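Local coordinates for DUF1955 domain-containing protein (PDB 1WY6) that is of unknown function but folds as an all-helical repeat protein from a hyperthermophilic archaeon, cross-linked by three disulfides, at residues 41-46 / 71-76; 78-83 / 95-100. One frame throughout, in Å; residues are numbered along the deposited sequence.

Contact 1: residues 41-46 / 71-76; sequences EYNWFI and LDKCQN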
ATOM      1  N   GLU A  41     -19.477  -0.144  -9.691  1.00 36.52           N
ATOM      2  CA  GLU A  41     -20.481  -0.879  -8.928  1.00 34.45           C
ATOM      3  C   GLU A  41     -19.832  -1.834  -7.924  1.00 30.96           C
ATOM      4  O   GLU A  41     -20.372  -2.066  -6.846  1.00 28.59           O
ATOM      5  CB  GLU A  41     -21.380  -1.662  -9.895  1.00 35.62           C
ATOM      6  CG  GLU A  41     -22.103  -2.873  -9.306  1.00 41.95           C
ATOM      7  CD  GLU A  41     -23.208  -2.507  -8.331  1.00 50.92           C
ATOM      8  OE1 GLU A  41     -22.902  -1.970  -7.244  1.00 58.92           O
ATOM      9  OE2 GLU A  41     -24.388  -2.759  -8.655  1.00 57.36           O
ATOM     10  N   TYR A  42     -18.675  -2.389  -8.279  1.00 26.76           N
ATOM     11  CA  TYR A  42     -17.987  -3.315  -7.389  1.00 22.34           C
ATOM     12  C   TYR A  42     -16.602  -2.813  -6.999  1.00 20.42           C
ATOM     13  O   TYR A  42     -15.907  -3.441  -6.205  1.00 19.39           O
ATOM     14  CB  TYR A  42     -17.853  -4.694  -8.051  1.00 22.08           C
ATOM     15  CG  TYR A  42     -16.997  -4.716  -9.302  1.00 24.39           C
ATOM     16  CD1 TYR A  42     -17.579  -4.771 -10.568  1.00 24.13           C
ATOM     17  CD2 TYR A  42     -15.604  -4.703  -9.218  1.00 25.77           C
ATOM     18  CE1 TYR A  42     -16.798  -4.821 -11.720  1.00 25.77           C
ATOM     19  CE2 TYR A  42     -14.811  -4.748 -10.362  1.00 28.89           C
ATOM     20  CZ  TYR A  42     -15.415  -4.810 -11.611  1.00 30.40           C
ATOM     21  OH  TYR A  42     -14.640  -4.873 -12.748  1.00 33.02           O
ATOM     22  N   ASN A  43     -16.211  -1.678  -7.560  1.00 18.29           N
ATOM     23  CA  ASN A  43     -14.900  -1.103  -7.298  1.00 19.06           C
ATOM     24  C   ASN A  43     -14.598  -0.869  -5.819  1.00 18.86           C
ATOM     25  O   ASN A  43     -13.463  -1.066  -5.367  1.00 18.52           O
ATOM     26  CB  ASN A  43     -14.744   0.215  -8.046  1.00 21.40           C
ATOM     27  CG  ASN A  43     -13.307   0.654  -8.125  1.00 26.36           C
ATOM     28  OD1 ASN A  43     -12.537   0.117  -8.920  1.00 19.78           O
ATOM     29  ND2 ASN A  43     -12.922   1.613  -7.282  1.00 32.13           N
ATOM     30  N   TRP A  44     -15.616  -0.436  -5.080  1.00 17.37           N
ATOM     31  CA  TRP A  44     -15.507  -0.155  -3.648  1.00 16.34           C
ATOM     32  C   TRP A  44     -15.010  -1.365  -2.859  1.00 15.43           C
ATOM     33  O   TRP A  44     -14.425  -1.213  -1.785  1.00 12.81           O
ATOM     34  CB  TRP A  44     -16.881   0.228  -3.086  1.00 16.75           C
ATOM     35  CG  TRP A  44     -17.841  -0.927  -3.174  1.00 15.60           C
ATOM     36  CD1 TRP A  44     -18.566  -1.306  -4.266  1.00 20.62           C
ATOM     37  CD2 TRP A  44     -18.093  -1.917  -2.165  1.00 18.34           C
ATOM     38  NE1 TRP A  44     -19.249  -2.470  -4.004  1.00 16.31           N
ATOM     39  CE2 TRP A  44     -18.976  -2.866  -2.721  1.00 21.42           C
ATOM     40  CE3 TRP A  44     -17.655  -2.094  -0.846  1.00 23.73           C
ATOM     41  CZ2 TRP A  44     -19.433  -3.982  -2.001  1.00 26.13           C
ATOM     42  CZ3 TRP A  44     -18.109  -3.206  -0.130  1.00 22.28           C
ATOM     43  CH2 TRP A  44     -18.988  -4.132  -0.711  1.00 22.63           C
ATOM     44  N   PHE A  45     -15.274  -2.563  -3.380  1.00 13.02           N
ATOM     45  CA  PHE A  45     -14.892  -3.794  -2.694  1.00 12.35           C
ATOM     46  C   PHE A  45     -13.421  -3.901  -2.324  1.00 11.35           C
ATOM     47  O   PHE A  45     -13.092  -4.296  -1.214  1.00  6.67           O
ATOM     48  CB  PHE A  45     -15.259  -5.017  -3.531  1.00 14.11           C
ATOM     49  CG  PHE A  45     -14.894  -6.325  -2.881  1.00 14.05           C
ATOM     50  CD1 PHE A  45     -15.651  -6.832  -1.830  1.00 14.80           C
ATOM     51  CD2 PHE A  45     -13.795  -7.053  -3.323  1.00 15.01           C
ATOM     52  CE1 PHE A  45     -15.322  -8.048  -1.234  1.00 12.45           C
ATOM     53  CE2 PHE A  45     -13.463  -8.264  -2.733  1.00 16.29           C
ATOM     54  CZ  PHE A  45     -14.233  -8.763  -1.684  1.00 12.87           C
ATOM     55  N   ILE A  46     -12.538  -3.566  -3.257  1.00  8.99           N
ATOM     56  CA  ILE A  46     -11.106  -3.670  -3.004  1.00  8.99           C
ATOM     57  C   ILE A  46     -10.647  -2.770  -1.853  1.00  8.99           C
ATOM     58  O   ILE A  46      -9.798  -3.166  -1.052  1.00 15.75           O
ATOM     59  CB  ILE A  46     -10.292  -3.360  -4.290  1.00  8.99           C
ATOM     60  CG1 ILE A  46      -8.876  -3.927  -4.144  1.00  8.99           C
ATOM     61  CG2 ILE A  46     -10.268  -1.849  -4.566  1.00  8.99           C
ATOM     62  CD1 ILE A  46      -8.861  -5.463  -3.945  1.00  8.99           C
ATOM     63  N   LEU A  71      -7.661   1.609  -7.790  1.00 14.28           N
ATOM     64  CA  LEU A  71      -7.153   1.814  -6.439  1.00 17.49           C
ATOM     65  C   LEU A  71      -7.114   3.283  -6.040  1.00 18.66           C
ATOM     66  O   LEU A  71      -7.234   3.612  -4.858  1.00 20.14           O
ATOM     67  CB  LEU A  71      -5.754   1.212  -6.302  1.00 16.80           C
ATOM     68  CG  LEU A  71      -5.644  -0.300  -6.077  1.00 21.52           C
ATOM     69  CD1 LEU A  71      -4.194  -0.716  -6.148  1.00 24.50           C
ATOM     70  CD2 LEU A  71      -6.218  -0.671  -4.729  1.00 22.87           C
ATOM     71  N   ASP A  72      -6.962   4.162  -7.025  1.00 18.93           N
ATOM     72  CA  ASP A  72      -6.902   5.595  -6.765  1.00 22.09           C
ATOM     73  C   ASP A  72      -8.199   6.107  -6.147  1.00 20.97           C
ATOM     74  O   ASP A  72      -8.243   7.209  -5.604  1.00 23.14           O
ATOM     75  CB  ASP A  72      -6.589   6.366  -8.057  1.00 24.61           C
ATOM     76  CG  ASP A  72      -7.707   6.280  -9.083  1.00 28.98           C
ATOM     77  OD1 ASP A  72      -8.046   5.161  -9.528  1.00 38.78           O
ATOM     78  OD2 ASP A  72      -8.253   7.341  -9.452  1.00 42.16           O
ATOM     79  N   LYS A  73      -9.260   5.314  -6.231  1.00 20.35           N
ATOM     80  CA  LYS A  73     -10.528   5.718  -5.650  1.00 18.93           C
ATOM     81  C   LYS A  73     -10.583   5.377  -4.161  1.00 17.81           C
ATOM     82  O   LYS A  73     -11.449   5.868  -3.433  1.00 16.54           O
ATOM     83  CB  LYS A  73     -11.687   5.066  -6.405  1.00 19.92           C
ATOM     84  CG  LYS A  73     -11.913   5.712  -7.761  1.00 24.12           C
ATOM     85  CD  LYS A  73     -13.146   5.195  -8.461  1.00 32.25           C
ATOM     86  CE  LYS A  73     -13.279   5.880  -9.809  1.00 35.47           C
ATOM     87  NZ  LYS A  73     -11.991   5.787 -10.556  1.00 36.41           N
ATOM     88  N   CYS A  74      -9.634   4.557  -3.715  1.00 14.88           N
ATOM     89  CA  CYS A  74      -9.553   4.159  -2.315  1.00 15.38           C
ATOM     90  C   CYS A  74      -8.904   5.265  -1.485  1.00 14.25           C
ATOM     91  O   CYS A  74      -7.915   5.868  -1.904  1.00 19.22           O
ATOM     92  CB  CYS A  74      -8.741   2.867  -2.169  1.00 12.60           C
ATOM     93  SG  CYS A  74      -9.491   1.386  -2.927  1.00 16.82           S
ATOM     94  N   GLN A  75      -9.469   5.518  -0.306  1.00 15.21           N
ATOM     95  CA  GLN A  75      -8.973   6.554   0.598  1.00 16.50           C
ATOM     96  C   GLN A  75      -8.125   5.967   1.731  1.00 16.56           C
ATOM     97  O   GLN A  75      -7.505   6.704   2.502  1.00 15.34           O
ATOM     98  CB  GLN A  75     -10.155   7.321   1.204  1.00 17.77           C
ATOM     99  CG  GLN A  75     -11.154   7.819   0.175  1.00 22.19           C
ATOM    100  CD  GLN A  75     -10.584   8.897  -0.722  1.00 27.85           C
ATOM    101  OE1 GLN A  75     -11.032   9.074  -1.855  1.00 42.08           O
ATOM    102  NE2 GLN A  75      -9.602   9.633  -0.217  1.00 26.20           N
ATOM    103  N   ASN A  76      -8.106   4.640   1.820  1.00 15.53           N
ATOM    104  CA  ASN A  76      -7.360   3.929   2.860  1.00 17.37           C
ATOM    105  C   ASN A  76      -6.101   3.230   2.349  1.00 16.15           C
ATOM    106  O   ASN A  76      -5.704   2.195   2.895  1.00 17.23           O
ATOM    107  CB  ASN A  76      -8.267   2.886   3.533  1.00 16.45           C
ATOM    108  CG  ASN A  76      -8.846   1.867   2.541  1.00 17.67           C
ATOM    109  OD1 ASN A  76      -9.460   0.877   2.942  1.00 17.73           O
ATOM    110  ND2 ASN A  76      -8.658   2.113   1.248  1.00 13.48           N
TER

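Contact 2: residues 78-83 / 95-100; sequences KSVVEC and NKALDI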
ATOM      1  N   LYS A  78      -3.239   3.752   2.892  1.00 12.44           N
ATOM      2  CA  LYS A  78      -2.172   3.700   3.875  1.00 11.88           C
ATOM      3  C   LYS A  78      -2.079   2.237   4.324  1.00 12.25           C
ATOM      4  O   LYS A  78      -1.034   1.781   4.788  1.00 12.92           O
ATOM      5  CB  LYS A  78      -2.481   4.587   5.079  1.00 13.17           C
ATOM      6  CG  LYS A  78      -1.361   4.581   6.117  1.00 12.06           C
ATOM      7  CD  LYS A  78      -1.796   5.195   7.448  1.00 19.68           C
ATOM      8  CE  LYS A  78      -0.718   5.005   8.502  1.00 17.46           C
ATOM      9  NZ  LYS A  78      -1.114   5.550   9.829  1.00 17.12           N
ATOM     10  N   SER A  79      -3.184   1.506   4.175  1.00 12.58           N
ATOM     11  CA  SER A  79      -3.245   0.089   4.547  1.00 13.59           C
ATOM     12  C   SER A  79      -2.265  -0.740   3.711  1.00 10.82           C
ATOM     13  O   SER A  79      -1.697  -1.729   4.183  1.00  8.67           O
ATOM     14  CB  SER A  79      -4.664  -0.460   4.324  1.00 16.95           C
ATOM     15  OG  SER A  79      -5.646   0.308   5.002  1.00 21.35           O
ATOM     16  N   VAL A  80      -2.084  -0.347   2.457  1.00 10.71           N
ATOM     17  CA  VAL A  80      -1.181  -1.072   1.572  1.00 10.76           C
ATOM     18  C   VAL A  80       0.274  -0.812   1.953  1.00 11.50           C
ATOM     19  O   VAL A  80       1.088  -1.726   1.970  1.00 11.71           O
ATOM     20  CB  VAL A  80      -1.424  -0.690   0.089  1.00  9.52           C
ATOM     21  CG1 VAL A  80      -0.361  -1.330  -0.804  1.00 12.82           C
ATOM     22  CG2 VAL A  80      -2.805  -1.156  -0.327  1.00 11.40           C
ATOM     23  N   VAL A  81       0.591   0.438   2.269  1.00 13.58           N
ATOM     24  CA  VAL A  81       1.942   0.798   2.673  1.00 12.34           C
ATOM     25  C   VAL A  81       2.273   0.100   3.998  1.00 13.94           C
ATOM     26  O   VAL A  81       3.395  -0.373   4.200  1.00  9.19           O
ATOM     27  CB  VAL A  81       2.076   2.314   2.875  1.00 11.93           C
ATOM     28  CG1 VAL A  81       3.526   2.665   3.178  1.00 15.17           C
ATOM     29  CG2 VAL A  81       1.573   3.052   1.641  1.00  6.13           C
ATOM     30  N   GLU A  82       1.287   0.050   4.893  1.00 11.53           N
ATOM     31  CA  GLU A  82       1.440  -0.597   6.196  1.00 13.07           C
ATOM     32  C   GLU A  82       1.862  -2.050   6.035  1.00 12.02           C
ATOM     33  O   GLU A  82       2.694  -2.544   6.794  1.00 10.78           O
ATOM     34  CB  GLU A  82       0.128  -0.557   6.984  1.00 12.85           C
ATOM     35  CG  GLU A  82      -0.192   0.767   7.648  1.00 23.51           C
ATOM     36  CD  GLU A  82       0.812   1.151   8.732  1.00 37.96           C
ATOM     37  OE1 GLU A  82       1.475   0.244   9.292  1.00 34.50           O
ATOM     38  OE2 GLU A  82       0.926   2.362   9.035  1.00 38.36           O
ATOM     39  N   CYS A  83       1.268  -2.750   5.071  1.00 14.81           N
ATOM     40  CA  CYS A  83       1.638  -4.144   4.841  1.00 13.47           C
ATOM     41  C   CYS A  83       3.043  -4.208   4.254  1.00 14.36           C
ATOM     42  O   CYS A  83       3.756  -5.188   4.426  1.00 12.60           O
ATOM     43  CB  CYS A  83       0.636  -4.825   3.917  1.00 15.66           C
ATOM     44  SG  CYS A  83      -0.878  -5.359   4.777  1.00 14.13           S
ATOM     45  N   ASN A  95       4.468   0.863  -3.850  1.00 11.62           N
ATOM     46  CA  ASN A  95       4.875   2.082  -4.542  1.00 14.22           C
ATOM     47  C   ASN A  95       3.686   2.817  -5.148  1.00 14.38           C
ATOM     48  O   ASN A  95       3.552   4.027  -4.966  1.00 15.14           O
ATOM     49  CB  ASN A  95       5.913   1.775  -5.629  1.00 15.90           C
ATOM     50  CG  ASN A  95       7.241   1.315  -5.055  1.00 18.55           C
ATOM     51  OD1 ASN A  95       7.641   1.744  -3.970  1.00 20.48           O
ATOM     52  ND2 ASN A  95       7.944   0.456  -5.788  1.00 19.09           N
ATOM     53  N   LYS A  96       2.822   2.097  -5.860  1.00 14.07           N
ATOM     54  CA  LYS A  96       1.648   2.729  -6.457  1.00 15.14           C
ATOM     55  C   LYS A  96       0.787   3.388  -5.375  1.00 13.65           C
ATOM     56  O   LYS A  96       0.269   4.477  -5.583  1.00 15.49           O
ATOM     57  CB  LYS A  96       0.806   1.711  -7.230  1.00 16.26           C
ATOM     58  CG  LYS A  96       1.465   1.194  -8.496  1.00 21.22           C
ATOM     59  CD  LYS A  96       0.626   0.105  -9.148  1.00 32.47           C
ATOM     60  CE  LYS A  96       1.338  -0.498 -10.355  1.00 34.87           C
ATOM     61  NZ  LYS A  96       0.517  -1.570 -10.993  1.00 34.75           N
ATOM     62  N   ALA A  97       0.647   2.724  -4.227  1.00 14.47           N
ATOM     63  CA  ALA A  97      -0.138   3.250  -3.102  1.00 14.01           C
ATOM     64  C   ALA A  97       0.495   4.552  -2.607  1.00 13.99           C
ATOM     65  O   ALA A  97      -0.202   5.506  -2.264  1.00 12.32           O
ATOM     66  CB  ALA A  97      -0.181   2.239  -1.972  1.00 14.49           C
ATOM     67  N   LEU A  98       1.824   4.571  -2.560  1.00 14.18           N
ATOM     68  CA  LEU A  98       2.554   5.759  -2.140  1.00 14.25           C
ATOM     69  C   LEU A  98       2.291   6.901  -3.123  1.00 14.37           C
ATOM     70  O   LEU A  98       1.960   8.010  -2.710  1.00 16.28           O
ATOM     71  CB  LEU A  98       4.059   5.474  -2.083  1.00 13.88           C
ATOM     72  CG  LEU A  98       4.613   4.735  -0.859  1.00 12.79           C
ATOM     73  CD1 LEU A  98       6.057   4.328  -1.111  1.00 14.48           C
ATOM     74  CD2 LEU A  98       4.512   5.635   0.369  1.00 14.89           C
ATOM     75  N   ASP A  99       2.435   6.622  -4.419  1.00 13.29           N
ATOM     76  CA  ASP A  99       2.220   7.633  -5.443  1.00 16.48           C
ATOM     77  C   ASP A  99       0.809   8.183  -5.362  1.00 17.62           C
ATOM     78  O   ASP A  99       0.607   9.392  -5.478  1.00 17.46           O
ATOM     79  CB  ASP A  99       2.485   7.067  -6.850  1.00 17.25           C
ATOM     80  CG  ASP A  99       3.941   6.647  -7.051  1.00 19.04           C
ATOM     81  OD1 ASP A  99       4.819   7.140  -6.310  1.00 21.56           O
ATOM     82  OD2 ASP A  99       4.218   5.831  -7.956  1.00 21.77           O
ATOM     83  N   ILE A 100      -0.169   7.302  -5.157  1.00  8.99           N
ATOM     84  CA  ILE A 100      -1.558   7.741  -5.041  1.00  8.99           C
ATOM     85  C   ILE A 100      -1.763   8.578  -3.777  1.00  8.99           C
ATOM     86  O   ILE A 100      -2.498   9.565  -3.797  1.00 18.44           O
ATOM     87  CB  ILE A 100      -2.523   6.538  -5.044  1.00  8.99           C
ATOM     88  CG1 ILE A 100      -2.534   5.901  -6.440  1.00  8.99           C
ATOM     89  CG2 ILE A 100      -3.916   6.983  -4.665  1.00  8.99           C
ATOM     90  CD1 ILE A 100      -3.167   4.528  -6.484  1.00  8.99           C
TER

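Contact 1: residues 41-46 / 71-76
The backbones of 41-46 and 71-76 come closest where the CA atoms of Ile46 and Leu71 lie 7.6 Å apart, so side chains must bridge the gap between helix 44-52 and the short 3-10 turn 71-73. Ile46 and Asn43 do this in near-equal measure. With CG1 anti to the backbone N (chi1 -161°), the other branch of the isoleucine is left to face the turn, and Ile46 CG2 sits 3.7 Å from Cys74 SG. Ile46 CG2 also meets Leu71 CD2 at 4.2 Å. A branched apolar residue suits this buried place because one methyl can serve two partners, and the side chain also packs on Phe69. In this helical-repeat protein, the connection between helices 55-65 and 78-86 is thereby laid against the earlier helix 44-52, and the disulfide from Cys74 to Cys47, the next residue after Ile46, makes the attachment covalent. Asn43 meets the turn at Lys73. Asn43 ND2 lies 3.8 Å from Lys73 CB and equally near Lys73 CD, the two side chains crossing at about a right angle, while OD1 accepts a hydrogen bond from the backbone N of Asp70. Lys73 NZ makes a long, weak ion pair with Asp70 OD2.

Contact 2: residues 78-83 / 95-100
Lys78 NZ is shared by two carboxylates, a salt bridge to Glu112 of helix 107-117 and a long one, 3.9 Å, to OE2 of Glu82 one turn on, while Val80 and Val81 of the same helix meet Ala97 and Leu98. Helices 78-86 and 92-103 form an antiparallel helical hairpin of the repeat protein, their segments inclined at 141° with axes 8.5 Å apart. Long, charged Lys78 suits its partly exposed place, where its ammonium may also ease the closeness of the Glu82 and Glu116 carboxylates. The hairpin interface itself is apolar and buried. Ala97 fits where the backbones come nearest: its single methyl reaches Val80 while the CA atoms of the two residues stay just 6.5 Å apart. Val80 CB is set by the backbone 3.8 Å from Ala97 CB, and chi1 of 173°, with CG1 anti to the nitrogen, puts Val80 CG1 equally near it; Met58 and Phe59 of helix 55-65 also pack on this valine. Val81 has a similar chi1, but here it is CG2 that reaches the second helix, 4.1 Å from Ala97 CB. Leu98, longer, also contacts Leu110, Ala130 and Ala134 of the following helices, and it crosses Val81 at about a right angle, with CD2 4.1 Å from Val81 CG2.

Contact 1 closes before contact 2 opens, so the two follow in series along the chain, with only Leu77 between 71-76 and 78-83. Their centres are 13 Å apart. Contact 2 lies about 2 Å from the centre of the chain and contact 1 about 13 Å from it, toward the N-terminal part of the helical array. They touch through Ile100, whose CD1 packs 3.9 Å from Asp72 N, so the loop attached to helix 44-52 also leans on helix 92-103. Disulfides Cys47-Cys74 and Cys55-Cys83 tie this region to earlier helices, cross-links consistent with stability in a hyperthermophile.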